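ABC transporter periplasmic-binding protein YtfQ (Mycobacterium smegmatis, PDB 6HB0) probably binds a sugar, likely L-arabinofuranose, outside the cell membrane as the solute-binding component of a mycobacterial ABC transporter. Local coordinates at residues Gln152-Thr157 with Asp164-Phe169; Val210-Asn215 with Lys238-Asp243. All coordinates share one frame; numbering follows the deposited sequence.

Contact 1 (Gln152-Thr157 with Asp164-Phe169). With ZN (zinc ion), chain I.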
ATOM      1  N   GLN A 152     -12.615  10.856 -11.055  1.00 27.73           N
ATOM      2  CA  GLN A 152     -11.809  10.302 -10.001  1.00 26.71           C
ATOM      3  C   GLN A 152     -12.565  10.175  -8.703  1.00 26.82           C
ATOM      4  O   GLN A 152     -13.134  11.145  -8.180  1.00 26.71           O
ATOM      5  CB  GLN A 152     -10.558  11.157  -9.815  1.00 28.69           C
ATOM      6  CG  GLN A 152      -9.633  10.673  -8.699  1.00 28.61           C
ATOM      7  CD  GLN A 152      -8.218  11.269  -8.717  1.00 31.00           C
ATOM      8  OE1 GLN A 152      -7.342  10.812  -7.974  1.00 30.91           O
ATOM      9  NE2 GLN A 152      -8.012  12.311  -9.505  1.00 33.39           N
ATOM     10  N   LEU A 153     -12.571   8.975  -8.168  1.00 25.79           N
ATOM     11  CA  LEU A 153     -13.164   8.712  -6.844  1.00 25.04           C
ATOM     12  C   LEU A 153     -12.003   8.749  -5.872  1.00 26.63           C
ATOM     13  O   LEU A 153     -11.128   7.866  -5.882  1.00 25.79           O
ATOM     14  CB  LEU A 153     -13.865   7.365  -6.850  1.00 26.99           C
ATOM     15  CG  LEU A 153     -15.012   7.211  -7.848  1.00 31.11           C
ATOM     16  CD1 LEU A 153     -15.482   5.758  -7.913  1.00 32.15           C
ATOM     17  CD2 LEU A 153     -16.174   8.089  -7.430  1.00 32.74           C
ATOM     18  N   GLU A 154     -11.939   9.817  -5.061  1.00 25.89           N
ATOM     19  CA  GLU A 154     -10.864   9.983  -4.143  1.00 25.30           C
ATOM     20  C   GLU A 154     -11.158   9.317  -2.817  1.00 26.34           C
ATOM     21  O   GLU A 154     -12.322   9.171  -2.425  1.00 26.19           O
ATOM     22  CB  GLU A 154     -10.635  11.458  -3.839  1.00 27.02           C
ATOM     23  CG  GLU A 154     -10.452  12.323  -5.038  1.00 28.46           C
ATOM     24  CD  GLU A 154     -10.472  13.814  -4.655  1.00 36.48           C
ATOM     25  OE1 GLU A 154     -10.265  14.156  -3.466  1.00 33.81           O
ATOM     26  OE2 GLU A 154     -10.645  14.639  -5.567  1.00 34.19           O
ATOM     27  N   GLY A 155     -10.087   8.949  -2.129  1.00 23.89           N
ATOM     28  CA  GLY A 155     -10.162   8.476  -0.776  1.00 28.55           C
ATOM     29  C   GLY A 155     -10.553   9.607   0.200  1.00 27.12           C
ATOM     30  O   GLY A 155     -10.777  10.754  -0.171  1.00 26.33           O
ATOM     31  N   THR A 156     -10.676   9.246   1.460  1.00 27.12           N
ATOM     32  CA  THR A 156     -11.004  10.213   2.499  1.00 27.90           C
ATOM     33  C   THR A 156     -10.195  11.460   2.440  1.00 27.95           C
ATOM     34  O   THR A 156      -8.975  11.376   2.345  1.00 26.66           O
ATOM     35  CB  THR A 156     -10.861   9.532   3.858  1.00 30.54           C
ATOM     36  OG1 THR A 156     -11.777   8.461   3.855  1.00 32.49           O
ATOM     37  CG2 THR A 156     -11.193  10.480   5.017  1.00 34.00           C
ATOM     38  N   THR A 157     -10.862  12.617   2.502  1.00 26.47           N
ATOM     39  CA  THR A 157     -10.173  13.895   2.402  1.00 30.36           C
ATOM     40  C   THR A 157      -9.040  14.028   3.413  1.00 29.15           C
ATOM     41  O   THR A 157      -9.199  13.781   4.610  1.00 29.77           O
ATOM     42  CB  THR A 157     -11.146  15.059   2.631  1.00 37.32           C
ATOM     43  OG1 THR A 157     -12.219  14.960   1.710  1.00 36.91           O
ATOM     44  CG2 THR A 157     -10.447  16.372   2.402  1.00 39.45           C
ATOM     45  N   ASP A 164      -1.799  11.423  -1.950  1.00 26.26           N
ATOM     46  CA  ASP A 164      -0.688  10.956  -2.760  1.00 26.80           C
ATOM     47  C   ASP A 164      -1.129  10.263  -4.043  1.00 26.63           C
ATOM     48  O   ASP A 164      -0.495  10.434  -5.053  1.00 29.19           O
ATOM     49  CB  ASP A 164       0.160   9.979  -1.960  1.00 29.45           C
ATOM     50  CG  ASP A 164       1.073  10.656  -0.925  1.00 32.60           C
ATOM     51  OD1 ASP A 164       1.194  11.908  -0.849  1.00 32.87           O
ATOM     52  OD2 ASP A 164       1.715   9.879  -0.196  1.00 33.26           O
ATOM     53  N   ARG A 165      -2.195   9.456  -3.999  1.00 25.81           N
ATOM     54  CA  ARG A 165      -2.689   8.853  -5.185  1.00 25.54           C
ATOM     55  C   ARG A 165      -3.213   9.909  -6.174  1.00 26.49           C
ATOM     56  O   ARG A 165      -3.078   9.732  -7.390  1.00 25.21           O
ATOM     57  CB  ARG A 165      -3.744   7.842  -4.864  1.00 24.87           C
ATOM     58  CG  ARG A 165      -3.165   6.586  -4.247  1.00 24.22           C
ATOM     59  CD  ARG A 165      -4.249   5.620  -3.802  1.00 27.53           C
ATOM     60  NE  ARG A 165      -3.612   4.549  -3.035  1.00 25.49           N
ATOM     61  CZ  ARG A 165      -4.197   3.768  -2.154  1.00 24.06           C
ATOM     62  NH1 ARG A 165      -5.496   3.834  -1.863  1.00 25.37           N
ATOM     63  NH2 ARG A 165      -3.437   2.892  -1.545  1.00 23.60           N
ATOM     64  N   LYS A 166      -3.784  10.982  -5.654  1.00 26.35           N
ATOM     65  CA  LYS A 166      -4.256  12.078  -6.514  1.00 29.60           C
ATOM     66  C   LYS A 166      -3.063  12.758  -7.190  1.00 25.75           C
ATOM     67  O   LYS A 166      -3.062  12.977  -8.377  1.00 25.29           O
ATOM     68  CB  LYS A 166      -5.084  13.088  -5.743  1.00 28.93           C
ATOM     69  CG  LYS A 166      -5.574  14.267  -6.559  1.00 33.41           C
ATOM     70  CD  LYS A 166      -6.647  15.043  -5.769  1.00 33.55           C
ATOM     71  CE  LYS A 166      -7.133  16.229  -6.592  1.00 41.71           C
ATOM     72  NZ  LYS A 166      -8.517  16.659  -6.202  1.00 40.59           N
ATOM     73  N   THR A 167      -2.042  13.037  -6.405  1.00 28.31           N
ATOM     74  CA  THR A 167      -0.816  13.650  -6.916  1.00 28.75           C
ATOM     75  C   THR A 167      -0.211  12.768  -7.974  1.00 27.70           C
ATOM     76  O   THR A 167       0.095  13.223  -9.067  1.00 27.44           O
ATOM     77  CB  THR A 167       0.157  13.882  -5.769  1.00 31.42           C
ATOM     78  OG1 THR A 167      -0.440  14.839  -4.897  1.00 35.22           O
ATOM     79  CG2 THR A 167       1.506  14.382  -6.267  1.00 34.12           C
ATOM     80  N   GLY A 168      -0.116  11.483  -7.676  1.00 24.64           N
ATOM     81  CA  GLY A 168       0.468  10.542  -8.613  1.00 26.58           C
ATOM     82  C   GLY A 168      -0.303  10.394  -9.874  1.00 23.26           C
ATOM     83  O   GLY A 168       0.264  10.357 -10.950  1.00 23.12           O
ATOM     84  N   PHE A 169      -1.615  10.261  -9.771  1.00 24.11           N
ATOM     85  CA  PHE A 169      -2.413  10.108 -10.971  1.00 23.64           C
ATOM     86  C   PHE A 169      -2.242  11.315 -11.934  1.00 26.36           C
ATOM     87  O   PHE A 169      -2.158  11.143 -13.152  1.00 24.58           O
ATOM     88  CB  PHE A 169      -3.869   9.854 -10.618  1.00 24.89           C
ATOM     89  CG  PHE A 169      -4.728   9.493 -11.783  1.00 25.67           C
ATOM     90  CD1 PHE A 169      -4.784   8.201 -12.249  1.00 26.02           C
ATOM     91  CD2 PHE A 169      -5.534  10.453 -12.378  1.00 29.91           C
ATOM     92  CE1 PHE A 169      -5.573   7.873 -13.330  1.00 27.13           C
ATOM     93  CE2 PHE A 169      -6.320  10.127 -13.492  1.00 28.82           C
ATOM     94  CZ  PHE A 169      -6.356   8.830 -13.939  1.00 27.73           C
TER
HETATM   95 ZN    ZN I 407       2.513  10.600   1.629  1.00 41.59          ZN
HETATM   96  O   HOH W   1      -5.351  13.313  -9.973  1.00 26.11           O
HETATM   97  O   HOH W   2       2.411  12.796   1.417  1.00 38.12           O
HETATM   98  O   HOH W   3       4.415  11.350   0.660  1.00 45.38           O
HETATM   99  O   HOH W   4       2.970   8.693   2.069  1.00 43.14           O

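Contact 2 (Val210-Asn215 with Lys238-Asp243)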
ATOM      1  N   VAL A 210     -13.416   7.054 -18.395  1.00 30.79           N
ATOM      2  CA  VAL A 210     -12.654   6.276 -17.439  1.00 31.80           C
ATOM      3  C   VAL A 210     -12.958   6.750 -16.043  1.00 31.16           C
ATOM      4  O   VAL A 210     -13.066   7.955 -15.833  1.00 29.49           O
ATOM      5  CB  VAL A 210     -11.148   6.484 -17.644  1.00 33.65           C
ATOM      6  CG1 VAL A 210     -10.371   5.656 -16.609  1.00 37.86           C
ATOM      7  CG2 VAL A 210     -10.727   6.090 -19.049  1.00 37.12           C
ATOM      8  N   VAL A 211     -13.113   5.807 -15.114  1.00 29.09           N
ATOM      9  CA  VAL A 211     -13.038   6.121 -13.691  1.00 27.98           C
ATOM     10  C   VAL A 211     -11.737   5.634 -13.073  1.00 27.71           C
ATOM     11  O   VAL A 211     -11.298   4.523 -13.310  1.00 24.88           O
ATOM     12  CB  VAL A 211     -14.326   5.829 -12.866  1.00 33.37           C
ATOM     13  CG1 VAL A 211     -15.423   5.190 -13.663  1.00 36.66           C
ATOM     14  CG2 VAL A 211     -14.071   5.337 -11.428  1.00 30.38           C
ATOM     15  N   PHE A 212     -11.068   6.520 -12.357  1.00 24.93           N
ATOM     16  CA  PHE A 212      -9.957   6.155 -11.540  1.00 23.98           C
ATOM     17  C   PHE A 212     -10.460   6.107 -10.096  1.00 25.25           C
ATOM     18  O   PHE A 212     -10.890   7.106  -9.531  1.00 24.41           O
ATOM     19  CB  PHE A 212      -8.824   7.139 -11.668  1.00 24.13           C
ATOM     20  CG  PHE A 212      -7.746   6.945 -10.638  1.00 25.82           C
ATOM     21  CD1 PHE A 212      -7.226   5.688 -10.403  1.00 24.57           C
ATOM     22  CD2 PHE A 212      -7.270   8.001  -9.889  1.00 25.71           C
ATOM     23  CE1 PHE A 212      -6.224   5.487  -9.458  1.00 24.85           C
ATOM     24  CE2 PHE A 212      -6.278   7.805  -8.958  1.00 25.14           C
ATOM     25  CZ  PHE A 212      -5.759   6.541  -8.736  1.00 24.54           C
ATOM     26  N   ALA A 213     -10.457   4.913  -9.547  1.00 23.07           N
ATOM     27  CA  ALA A 213     -10.916   4.656  -8.170  1.00 25.54           C
ATOM     28  C   ALA A 213      -9.686   4.445  -7.308  1.00 27.09           C
ATOM     29  O   ALA A 213      -8.896   3.543  -7.558  1.00 24.69           O
ATOM     30  CB  ALA A 213     -11.760   3.425  -8.147  1.00 24.14           C
ATOM     31  N   GLN A 214      -9.511   5.288  -6.312  1.00 26.20           N
ATOM     32  CA  GLN A 214      -8.329   5.219  -5.480  1.00 26.19           C
ATOM     33  C   GLN A 214      -8.319   4.021  -4.527  1.00 25.38           C
ATOM     34  O   GLN A 214      -7.324   3.841  -3.851  1.00 27.59           O
ATOM     35  CB  GLN A 214      -8.165   6.495  -4.659  1.00 26.93           C
ATOM     36  CG  GLN A 214      -7.758   7.663  -5.461  1.00 26.32           C
ATOM     37  CD  GLN A 214      -7.538   8.875  -4.598  1.00 27.72           C
ATOM     38  OE1 GLN A 214      -7.648   8.798  -3.371  1.00 27.73           O
ATOM     39  NE2 GLN A 214      -7.242  10.022  -5.236  1.00 25.26           N
ATOM     40  N   ASN A 215      -9.384   3.232  -4.460  1.00 25.65           N
ATOM     41  CA  ASN A 215      -9.311   1.890  -3.885  1.00 25.63           C
ATOM     42  C   ASN A 215     -10.333   0.968  -4.527  1.00 28.30           C
ATOM     43  O   ASN A 215     -11.189   1.408  -5.307  1.00 25.89           O
ATOM     44  CB  ASN A 215      -9.382   1.871  -2.330  1.00 26.30           C
ATOM     45  CG  ASN A 215     -10.783   1.938  -1.790  1.00 29.52           C
ATOM     46  OD1 ASN A 215     -11.709   2.424  -2.461  1.00 25.14           O
ATOM     47  ND2 ASN A 215     -10.953   1.464  -0.548  1.00 27.51           N
ATOM     48  N   LYS A 238     -14.495   2.555 -18.613  1.00 30.56           N
ATOM     49  CA  LYS A 238     -13.401   1.759 -18.119  1.00 28.92           C
ATOM     50  C   LYS A 238     -13.090   2.173 -16.673  1.00 31.79           C
ATOM     51  O   LYS A 238     -13.329   3.311 -16.265  1.00 29.41           O
ATOM     52  CB  LYS A 238     -12.210   1.967 -19.015  1.00 33.58           C
ATOM     53  CG  LYS A 238     -12.446   1.408 -20.416  1.00 40.10           C
ATOM     54  CD  LYS A 238     -11.142   1.240 -21.190  1.00 48.82           C
ATOM     55  CE  LYS A 238     -11.336   0.601 -22.568  1.00 54.79           C
ATOM     56  NZ  LYS A 238     -12.667  -0.029 -22.806  1.00 56.78           N
ATOM     57  N   ILE A 239     -12.578   1.226 -15.896  1.00 28.19           N
ATOM     58  CA  ILE A 239     -12.287   1.455 -14.491  1.00 27.86           C
ATOM     59  C   ILE A 239     -10.854   1.018 -14.225  1.00 27.79           C
ATOM     60  O   ILE A 239     -10.446  -0.137 -14.554  1.00 26.13           O
ATOM     61  CB  ILE A 239     -13.223   0.655 -13.609  1.00 27.17           C
ATOM     62  CG1 ILE A 239     -14.653   1.126 -13.797  1.00 28.68           C
ATOM     63  CG2 ILE A 239     -12.820   0.816 -12.150  1.00 30.42           C
ATOM     64  CD1 ILE A 239     -15.666   0.309 -13.069  1.00 31.00           C
ATOM     65  N   VAL A 240     -10.065   1.948 -13.721  1.00 24.53           N
ATOM     66  CA  VAL A 240      -8.706   1.636 -13.268  1.00 25.15           C
ATOM     67  C   VAL A 240      -8.706   1.894 -11.753  1.00 28.42           C
ATOM     68  O   VAL A 240      -9.220   2.942 -11.305  1.00 24.65           O
ATOM     69  CB  VAL A 240      -7.623   2.401 -14.018  1.00 26.70           C
ATOM     70  CG1 VAL A 240      -7.863   3.905 -14.025  1.00 30.81           C
ATOM     71  CG2 VAL A 240      -6.237   2.120 -13.455  1.00 27.92           C
ATOM     72  N   ALA A 241      -8.215   0.928 -10.966  1.00 25.11           N
ATOM     73  CA  ALA A 241      -8.290   1.017  -9.484  1.00 24.19           C
ATOM     74  C   ALA A 241      -7.010   0.662  -8.811  1.00 26.50           C
ATOM     75  O   ALA A 241      -6.155   0.018  -9.383  1.00 25.84           O
ATOM     76  CB  ALA A 241      -9.420   0.186  -8.959  1.00 26.01           C
ATOM     77  N   VAL A 242      -6.860   1.101  -7.571  1.00 28.16           N
ATOM     78  CA  VAL A 242      -5.789   0.656  -6.714  1.00 26.37           C
ATOM     79  C   VAL A 242      -6.294  -0.421  -5.770  1.00 28.79           C
ATOM     80  O   VAL A 242      -7.409  -0.346  -5.294  1.00 28.13           O
ATOM     81  CB  VAL A 242      -5.241   1.842  -5.925  1.00 27.93           C
ATOM     82  CG1 VAL A 242      -4.057   1.415  -5.076  1.00 29.69           C
ATOM     83  CG2 VAL A 242      -4.853   2.984  -6.875  1.00 29.84           C
ATOM     84  N   ASP A 243      -5.438  -1.411  -5.492  1.00 32.21           N
ATOM     85  CA  ASP A 243      -5.628  -2.508  -4.494  1.00 32.79           C
ATOM     86  C   ASP A 243      -5.979  -3.828  -5.214  1.00 34.53           C
ATOM     87  O   ASP A 243      -7.072  -4.013  -5.748  1.00 35.74           O
ATOM     88  CB  ASP A 243      -6.704  -2.268  -3.436  1.00 37.87           C
ATOM     89  CG  ASP A 243      -6.437  -1.109  -2.504  1.00 39.95           C
ATOM     90  OD1 ASP A 243      -5.295  -0.695  -2.268  1.00 41.64           O
ATOM     91  OD2 ASP A 243      -7.444  -0.639  -1.969  1.00 50.44           O
TER

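Contact 1 (Gln152-Thr157 with Asp164-Phe169)
Glu154 and Lys166 form the salt bridge of this contact, with Lys166 NZ 3.0 Å from Glu154 OE2. The ammonium group meets that oxygen from above the carboxylate plane, 48° out of it. In Lys166, CG is anti to the backbone N (chi1 178°), and the extended chain beyond it carries NZ to Glu154. Glu154 is extended too, and the two chains cross obliquely near their charged ends. Glu154 OE2 has a second partner, the hydroxyl of Ser184 on the next strand.

Packing is carried by Gln152. Gln152 OE1 lies 3.6 Å from Lys166 CA, over the start of the lysine side chain. The same oxygen accepts a hydrogen bond from Gln214 NE2, so this buried polar atom is satisfied. Gln152 NE2 comes 4.2 Å from Phe169 CD2, at an oblique angle to the ring. Phe169 also stacks with Phe212.

One water joins strand and helix. It accepts from Gln152 NE2 at 2.9 Å and donates to Lys166 O at 2.8 Å. Both ends of the Gln152 amide are therefore held.

Metal binding lies on the helix away from the strand. Asp164 OD2 binds the zinc ion at 2.1 Å, and Asp160 and three waters complete the ligands found. Asp164 OD1 accepts a hydrogen bond from one of these waters, which ties the carboxylate to the zinc shell.

Strand 148-154 and helix 160-173 run nearly antiparallel, their local axes at 154°. They are the first two elements of a beta-alpha-beta unit that strand 179-186 completes, the building block of the alpha/beta lobes of periplasmic binding proteins.

Contact 2 (Val210-Asn215 with Lys238-Asp243)
Val211 and Ile239 lie side by side and point the same way, as neighbours in register on two parallel strands. Strands 210-213 and 238-242 belong to a beta-alpha-beta unit, with helix 216-228 as the crossover. The unit is part of an alpha/beta lobe of the periplasmic binding protein fold. The local strand axes are only 18° from parallel.

The backbone bonds form a regular ladder. Val211 N donates to Lys238 O, and Ala213 N to Val240 O. Val240 N donates to Val211 O, and Val242 N to Ala213 O. The bond from Val242 N to Ala213 O is the longest, 3.2 Å.

On the face with Val210 and Phe212, Val240 is the main bump. Its CG1 sits between the backbone N and the carbonyl carbon (chi1 53°), the crowded position. Val240 CG1 lies 4.0 Å from Val210 CG1 and 4.1 Å from Phe212 CD1, so it fills the gap between those two side chains. The Phe212 ring is met at its edge. Val240 O lies there, 3.5 Å from Phe212 CD1, and Val242 CG2 is 3.8 Å from Phe212 CE1. Ala133 of helix 126-140 packs against both Phe212 and Val240.

The other face is flatter toward the C-terminal end. Beyond Val211 and Ile239, Ala213 CB and Ala241 CB meet with little relief.

At the end of its strand, Val242 CB lies 3.6 Å from Gln214 O, just beyond strand 210-213. Asn215 is the N-cap of the next helix: its OD1 accepts from Met218 N, while its ND2 donates to Phe189 O. Asp243 forms a salt bridge with Arg34 through OD1. The other oxygen, Asp243 OD2, presses against Asn215 CB at 3.2 Å.

Both contacts are largely buried and reach the same mixed sheet, where strands 148-154 and 210-213 are neighbours. Contact 1 joins a strand to a helix packed on the sheet. Its chemistry is mostly polar, and its Lys166 end is exposed. Contact 2 joins two inner strands and is the more completely buried. It rests on backbone bonds and apolar side chains, and it covers 506 Å² against 192 Å² in contact 1. Gln214 ties them together: Gln214 OE1 accepts from Gly155 N at 2.7 Å, just past the end of strand 148-154. Contact 1 joins the first strand and the helix of one beta-alpha-beta unit; contact 2 pairs the two strands of a later one.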